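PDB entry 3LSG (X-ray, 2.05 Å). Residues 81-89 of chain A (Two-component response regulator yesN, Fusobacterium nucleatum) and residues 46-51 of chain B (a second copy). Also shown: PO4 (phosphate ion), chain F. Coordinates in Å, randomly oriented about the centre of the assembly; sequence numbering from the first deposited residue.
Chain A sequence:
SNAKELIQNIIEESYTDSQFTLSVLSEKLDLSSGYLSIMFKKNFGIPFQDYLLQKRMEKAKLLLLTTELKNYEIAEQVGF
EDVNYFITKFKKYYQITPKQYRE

Chain A, residues 81-89: EDVNYFITK
Chain B (46-51) IPFQDY

Two helix N-termini from two copies of one protein meet in a small contact, 335 Å² of buried surface, in which a tyrosine ring packs on proline and glutamine while waters supply the polar links, since no direct hydrogen bond crosses between the stretches.

In chain A, Glu A81 and Asp A82 (phi/psi -110/109) lead into a helix running from Val A83 through Lys A89 and beyond; its backbone bonds begin with Phe A86 N to Asp A82 O at 3.0 Å. In chain B, extended Ile B46 (-137/161) and Pro B47 (-62/152) precede a helix that starts at Phe B48, with Tyr B51 N bonded to Pro B47 O at 3.0 Å. The nearest pair of CA atoms sets the register: Tyr A85 CA lies 5.9 Å from Pro B47 CA.

Asp A82 is the N-cap. With chi1 t (-172°), Asp A82 OD1 accepts from Asn A84 N at 2.9 Å and, weakly, from Tyr A85 N at 3.3 Å, satisfying amides that the first turn leaves without backbone acceptors. Aspartate suits this place: its side chain is short enough for OD1 to reach back to the amides, and Asp A82 OD2, not used in the cap, faces chain B, 3.7 Å from Pro B47 CB. Pro B47 occupies the N-cap position of its own helix, where a residue lacking an amide hydrogen costs the helix no bond, and its ring offers an apolar surface to Tyr A85, Pro B47 CB to Tyr A85 CD1 at 4.2 Å.

Tyr A85 (chi1 t, chi2 63°) is the centre of the packing. Gln B49 (chi1 m, chi2 t) lies over one face of its ring, with Gln B49 CB 3.6 Å from the centroid and only 9° off the normal, a CH-pi contact in which an aliphatic methylene rests on the pi cloud, while the amide end binds waters 1 and 2. Asp B50 (chi1 m) comes to the ring edge, Asp B50 OD1 3.5 Å from Tyr A85 CE1, where the ring's partly positive hydrogens suit a carboxylate.

Water completes the interface. Water 2 donates to Asp A82 OD2 and accepts from Gln B49 N (both 2.8 Å) and from Gln B49 NE2 (2.6 Å); water 1 accepts from Asp A82 N at 3.0 Å and Gln B49 NE2 at 2.8 Å. Water 3 joins Asp A82 OD2 (2.5 Å) to Phe B48 N (2.9 Å), so the Asp A82 carboxylate serves both helix starts. Water 4 donates to Tyr A85 OH at 2.6 Å and Asp B50 OD1 at 3.2 Å.

Tyr A85 OH donates to phosphate O4 and Lys A89 NZ to phosphate O3, each at 2.6 Å.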

ATOM      1  N   GLU A  81       4.579  -5.926  -6.642  1.00 20.65           N
ATOM      2  CA  GLU A  81       5.609  -6.950  -6.537  1.00 27.22           C
ATOM      3  C   GLU A  81       5.048  -8.263  -5.997  1.00 24.97           C
ATOM      4  O   GLU A  81       5.644  -9.319  -6.183  1.00 26.35           O
ATOM      5  CB  GLU A  81       6.849  -6.472  -5.745  1.00 28.24           C
ATOM      6  CG  GLU A  81       6.623  -5.385  -4.705  1.00 38.92           C
ATOM      7  CD  GLU A  81       7.945  -4.830  -4.142  1.00 49.80           C
ATOM      8  OE1 GLU A  81       7.914  -3.973  -3.217  1.00 44.66           O
ATOM      9  OE2 GLU A  81       9.021  -5.262  -4.622  1.00 55.81           O
ATOM     10  N   ASP A  82       3.887  -8.191  -5.349  1.00 21.17           N
ATOM     11  CA  ASP A  82       3.270  -9.381  -4.765  1.00 21.78           C
ATOM     12  C   ASP A  82       2.012  -9.775  -5.533  1.00 21.09           C
ATOM     13  O   ASP A  82       0.994  -9.095  -5.435  1.00 22.82           O
ATOM     14  CB  ASP A  82       2.934  -9.112  -3.289  1.00 23.11           C
ATOM     15  CG  ASP A  82       2.469 -10.364  -2.539  1.00 21.72           C
ATOM     16  OD1 ASP A  82       1.906 -11.286  -3.164  1.00 29.96           O
ATOM     17  OD2 ASP A  82       2.676 -10.427  -1.307  1.00 28.24           O
ATOM     18  N   VAL A  83       2.070 -10.883  -6.276  1.00 17.63           N
ATOM     19  CA  VAL A  83       0.912 -11.316  -7.073  1.00 23.19           C
ATOM     20  C   VAL A  83      -0.341 -11.584  -6.226  1.00 25.26           C
ATOM     21  O   VAL A  83      -1.447 -11.347  -6.665  1.00 21.29           O
ATOM     22  CB  VAL A  83       1.232 -12.557  -7.938  1.00 15.55           C
ATOM     23  CG1 VAL A  83       1.667 -13.737  -7.075  1.00 19.79           C
ATOM     24  CG2 VAL A  83       0.037 -12.947  -8.792  1.00 21.73           C
ATOM     25  N   ASN A  84      -0.175 -12.089  -5.011  1.00 23.65           N
ATOM     26  CA  ASN A  84      -1.353 -12.356  -4.194  1.00 26.88           C
ATOM     27  C   ASN A  84      -1.984 -11.089  -3.644  1.00 22.83           C
ATOM     28  O   ASN A  84      -3.202 -11.004  -3.521  1.00 21.98           O
ATOM     29  CB  ASN A  84      -1.039 -13.342  -3.082  1.00 27.96           C
ATOM     30  CG  ASN A  84      -0.824 -14.733  -3.616  1.00 29.23           C
ATOM     31  OD1 ASN A  84      -1.590 -15.204  -4.461  1.00 31.57           O
ATOM     32  ND2 ASN A  84       0.222 -15.394  -3.150  1.00 30.72           N
ATOM     33  N   TYR A  85      -1.155 -10.096  -3.343  1.00 17.99           N
ATOM     34  CA  TYR A  85      -1.668  -8.801  -2.921  1.00 23.35           C
ATOM     35  C   TYR A  85      -2.408  -8.142  -4.083  1.00 23.56           C
ATOM     36  O   TYR A  85      -3.488  -7.604  -3.911  1.00 21.79           O
ATOM     37  CB  TYR A  85      -0.547  -7.896  -2.401  1.00 18.45           C
ATOM     38  CG  TYR A  85      -1.068  -6.695  -1.624  1.00 20.13           C
ATOM     39  CD1 TYR A  85      -1.786  -6.863  -0.437  1.00 20.49           C
ATOM     40  CD2 TYR A  85      -0.847  -5.404  -2.081  1.00 21.13           C
ATOM     41  CE1 TYR A  85      -2.265  -5.774   0.271  1.00 24.42           C
ATOM     42  CE2 TYR A  85      -1.312  -4.302  -1.381  1.00 25.23           C
ATOM     43  CZ  TYR A  85      -2.021  -4.488  -0.206  1.00 31.30           C
ATOM     44  OH  TYR A  85      -2.479  -3.382   0.485  1.00 33.36           O
ATOM     45  N   PHE A  86      -1.811  -8.184  -5.268  1.00 19.04           N
ATOM     46  CA  PHE A  86      -2.507  -7.781  -6.494  1.00 19.71           C
ATOM     47  C   PHE A  86      -3.891  -8.429  -6.631  1.00 20.64           C
ATOM     48  O   PHE A  86      -4.873  -7.756  -6.900  1.00 21.80           O
ATOM     49  CB  PHE A  86      -1.676  -8.106  -7.744  1.00 17.46           C
ATOM     50  CG  PHE A  86      -2.488  -8.084  -9.036  1.00 14.96           C
ATOM     51  CD1 PHE A  86      -2.992  -6.885  -9.541  1.00 18.00           C
ATOM     52  CD2 PHE A  86      -2.755  -9.247  -9.719  1.00 19.89           C
ATOM     53  CE1 PHE A  86      -3.749  -6.861 -10.714  1.00 16.54           C
ATOM     54  CE2 PHE A  86      -3.497  -9.231 -10.902  1.00 21.76           C
ATOM     55  CZ  PHE A  86      -3.992  -8.046 -11.395  1.00 17.44           C
ATOM     56  N   ILE A  87      -3.965  -9.739  -6.438  1.00 21.51           N
ATOM     57  CA  ILE A  87      -5.245 -10.437  -6.545  1.00 19.25           C
ATOM     58  C   ILE A  87      -6.262  -9.923  -5.514  1.00 25.23           C
ATOM     59  O   ILE A  87      -7.436  -9.722  -5.840  1.00 21.96           O
ATOM     60  CB  ILE A  87      -5.053 -11.966  -6.412  1.00 20.63           C
ATOM     61  CG1 ILE A  87      -4.486 -12.560  -7.714  1.00 19.93           C
ATOM     62  CG2 ILE A  87      -6.372 -12.649  -6.067  1.00 25.78           C
ATOM     63  CD1 ILE A  87      -3.837 -13.945  -7.505  1.00 28.05           C
ATOM     64  N   THR A  88      -5.811  -9.681  -4.279  1.00 18.68           N
ATOM     65  CA  THR A  88      -6.707  -9.165  -3.252  1.00 24.50           C
ATOM     66  C   THR A  88      -7.213  -7.753  -3.563  1.00 25.65           C
ATOM     67  O   THR A  88      -8.377  -7.445  -3.291  1.00 22.16           O
ATOM     68  CB  THR A  88      -6.083  -9.176  -1.839  1.00 34.37           C
ATOM     69  OG1 THR A  88      -5.057  -8.179  -1.757  1.00 41.06           O
ATOM     70  CG2 THR A  88      -5.508 -10.545  -1.509  1.00 34.28           C
ATOM     71  N   LYS A  89      -6.356  -6.896  -4.120  1.00 19.97           N
ATOM     72  CA  LYS A  89      -6.800  -5.546  -4.471  1.00 19.91           C
ATOM     73  C   LYS A  89      -7.783  -5.612  -5.642  1.00 19.78           C
ATOM     74  O   LYS A  89      -8.803  -4.930  -5.643  1.00 16.90           O
ATOM     75  CB  LYS A  89      -5.610  -4.630  -4.818  1.00 22.59           C
ATOM     76  CG  LYS A  89      -4.754  -4.197  -3.618  1.00 24.77           C
ATOM     77  CD  LYS A  89      -5.560  -3.317  -2.670  1.00 32.51           C
ATOM     78  CE  LYS A  89      -4.678  -2.615  -1.656  1.00 37.15           C
ATOM     79  NZ  LYS A  89      -5.502  -1.954  -0.598  1.00 39.77           N
TER
ATOM     80  N   ILE B  46      -1.210 -14.749   5.037  1.00 24.19           N
ATOM     81  CA  ILE B  46      -1.639 -13.555   4.322  1.00 23.89           C
ATOM     82  C   ILE B  46      -0.436 -12.926   3.631  1.00 24.68           C
ATOM     83  O   ILE B  46       0.700 -13.209   3.990  1.00 26.69           O
ATOM     84  CB  ILE B  46      -2.252 -12.519   5.276  1.00 23.69           C
ATOM     85  CG1 ILE B  46      -1.224 -12.093   6.326  1.00 20.38           C
ATOM     86  CG2 ILE B  46      -3.517 -13.095   5.950  1.00 30.74           C
ATOM     87  CD1 ILE B  46      -1.805 -11.229   7.460  1.00 24.57           C
ATOM     88  N   PRO B  47      -0.680 -12.078   2.626  1.00 24.89           N
ATOM     89  CA  PRO B  47       0.428 -11.374   1.969  1.00 24.55           C
ATOM     90  C   PRO B  47       1.183 -10.450   2.926  1.00 26.37           C
ATOM     91  O   PRO B  47       0.608  -9.932   3.891  1.00 21.25           O
ATOM     92  CB  PRO B  47      -0.275 -10.545   0.888  1.00 26.72           C
ATOM     93  CG  PRO B  47      -1.579 -11.239   0.660  1.00 29.47           C
ATOM     94  CD  PRO B  47      -1.979 -11.783   1.999  1.00 25.76           C
ATOM     95  N   PHE B  48       2.462 -10.240   2.638  1.00 20.48           N
ATOM     96  CA  PHE B  48       3.314  -9.344   3.428  1.00 22.55           C
ATOM     97  C   PHE B  48       2.677  -7.974   3.694  1.00 23.35           C
ATOM     98  O   PHE B  48       2.682  -7.489   4.822  1.00 21.23           O
ATOM     99  CB  PHE B  48       4.679  -9.173   2.750  1.00 21.32           C
ATOM    100  CG  PHE B  48       5.438  -7.959   3.213  1.00 22.75           C
ATOM    101  CD1 PHE B  48       6.150  -7.979   4.402  1.00 22.31           C
ATOM    102  CD2 PHE B  48       5.423  -6.792   2.473  1.00 23.70           C
ATOM    103  CE1 PHE B  48       6.836  -6.851   4.837  1.00 20.78           C
ATOM    104  CE2 PHE B  48       6.113  -5.659   2.907  1.00 23.96           C
ATOM    105  CZ  PHE B  48       6.817  -5.695   4.077  1.00 20.21           C
ATOM    106  N   GLN B  49       2.122  -7.353   2.661  1.00 20.47           N
ATOM    107  CA  GLN B  49       1.559  -6.012   2.813  1.00 19.87           C
ATOM    108  C   GLN B  49       0.392  -5.968   3.790  1.00 19.12           C
ATOM    109  O   GLN B  49       0.217  -4.993   4.542  1.00 21.32           O
ATOM    110  CB  GLN B  49       1.191  -5.432   1.443  1.00 20.33           C
ATOM    111  CG  GLN B  49       2.410  -4.886   0.750  1.00 26.24           C
ATOM    112  CD  GLN B  49       2.259  -4.767  -0.748  1.00 29.03           C
ATOM    113  OE1 GLN B  49       2.055  -3.674  -1.273  1.00 30.37           O
ATOM    114  NE2 GLN B  49       2.373  -5.888  -1.446  1.00 19.31           N
ATOM    115  N   ASP B  50      -0.386  -7.041   3.813  1.00 25.31           N
ATOM    116  CA  ASP B  50      -1.446  -7.156   4.810  1.00 25.87           C
ATOM    117  C   ASP B  50      -0.888  -7.374   6.202  1.00 26.77           C
ATOM    118  O   ASP B  50      -1.401  -6.814   7.161  1.00 21.99           O
ATOM    119  CB  ASP B  50      -2.439  -8.246   4.433  1.00 25.69           C
ATOM    120  CG  ASP B  50      -3.344  -7.816   3.295  1.00 29.81           C
ATOM    121  OD1 ASP B  50      -3.793  -6.651   3.318  1.00 30.97           O
ATOM    122  OD2 ASP B  50      -3.587  -8.623   2.380  1.00 34.87           O
ATOM    123  N   TYR B  51       0.173  -8.172   6.317  1.00 22.15           N
ATOM    124  CA  TYR B  51       0.799  -8.368   7.624  1.00 18.91           C
ATOM    125  C   TYR B  51       1.397  -7.056   8.115  1.00 19.21           C
ATOM    126  O   TYR B  51       1.296  -6.712   9.289  1.00 23.58           O
ATOM    127  CB  TYR B  51       1.896  -9.424   7.541  1.00 18.55           C
ATOM    128  CG  TYR B  51       2.543  -9.753   8.875  1.00 22.76           C
ATOM    129  CD1 TYR B  51       2.003 -10.730   9.712  1.00 30.62           C
ATOM    130  CD2 TYR B  51       3.705  -9.098   9.294  1.00 22.77           C
ATOM    131  CE1 TYR B  51       2.594 -11.042  10.941  1.00 34.01           C
ATOM    132  CE2 TYR B  51       4.316  -9.407  10.533  1.00 22.05           C
ATOM    133  CZ  TYR B  51       3.752 -10.378  11.338  1.00 37.86           C
ATOM    134  OH  TYR B  51       4.338 -10.674  12.545  1.00 44.48           O
TER
HETATM  135  P   PO4 F   1      -2.540   0.015   0.611  1.00 38.39           P
HETATM  136  O1  PO4 F   1      -2.752   1.210  -0.277  1.00 41.54           O
HETATM  137  O2  PO4 F   1      -1.906   0.428   1.913  1.00 43.82           O
HETATM  138  O3  PO4 F   1      -3.882  -0.624   0.888  1.00 34.31           O
HETATM  139  O4  PO4 F   1      -1.634  -0.965  -0.090  1.00 44.24           O
HETATM  140  O   HOH W   1       2.586  -5.791  -4.219  1.00 24.01           O
HETATM  141  O   HOH W   2       2.794  -7.992   0.064  1.00 26.40           O
HETATM  142  O   HOH W   3       3.576 -11.858   0.489  1.00 28.28           O
HETATM  143  O   HOH W   4      -3.387  -3.522   2.953  1.00 33.27           O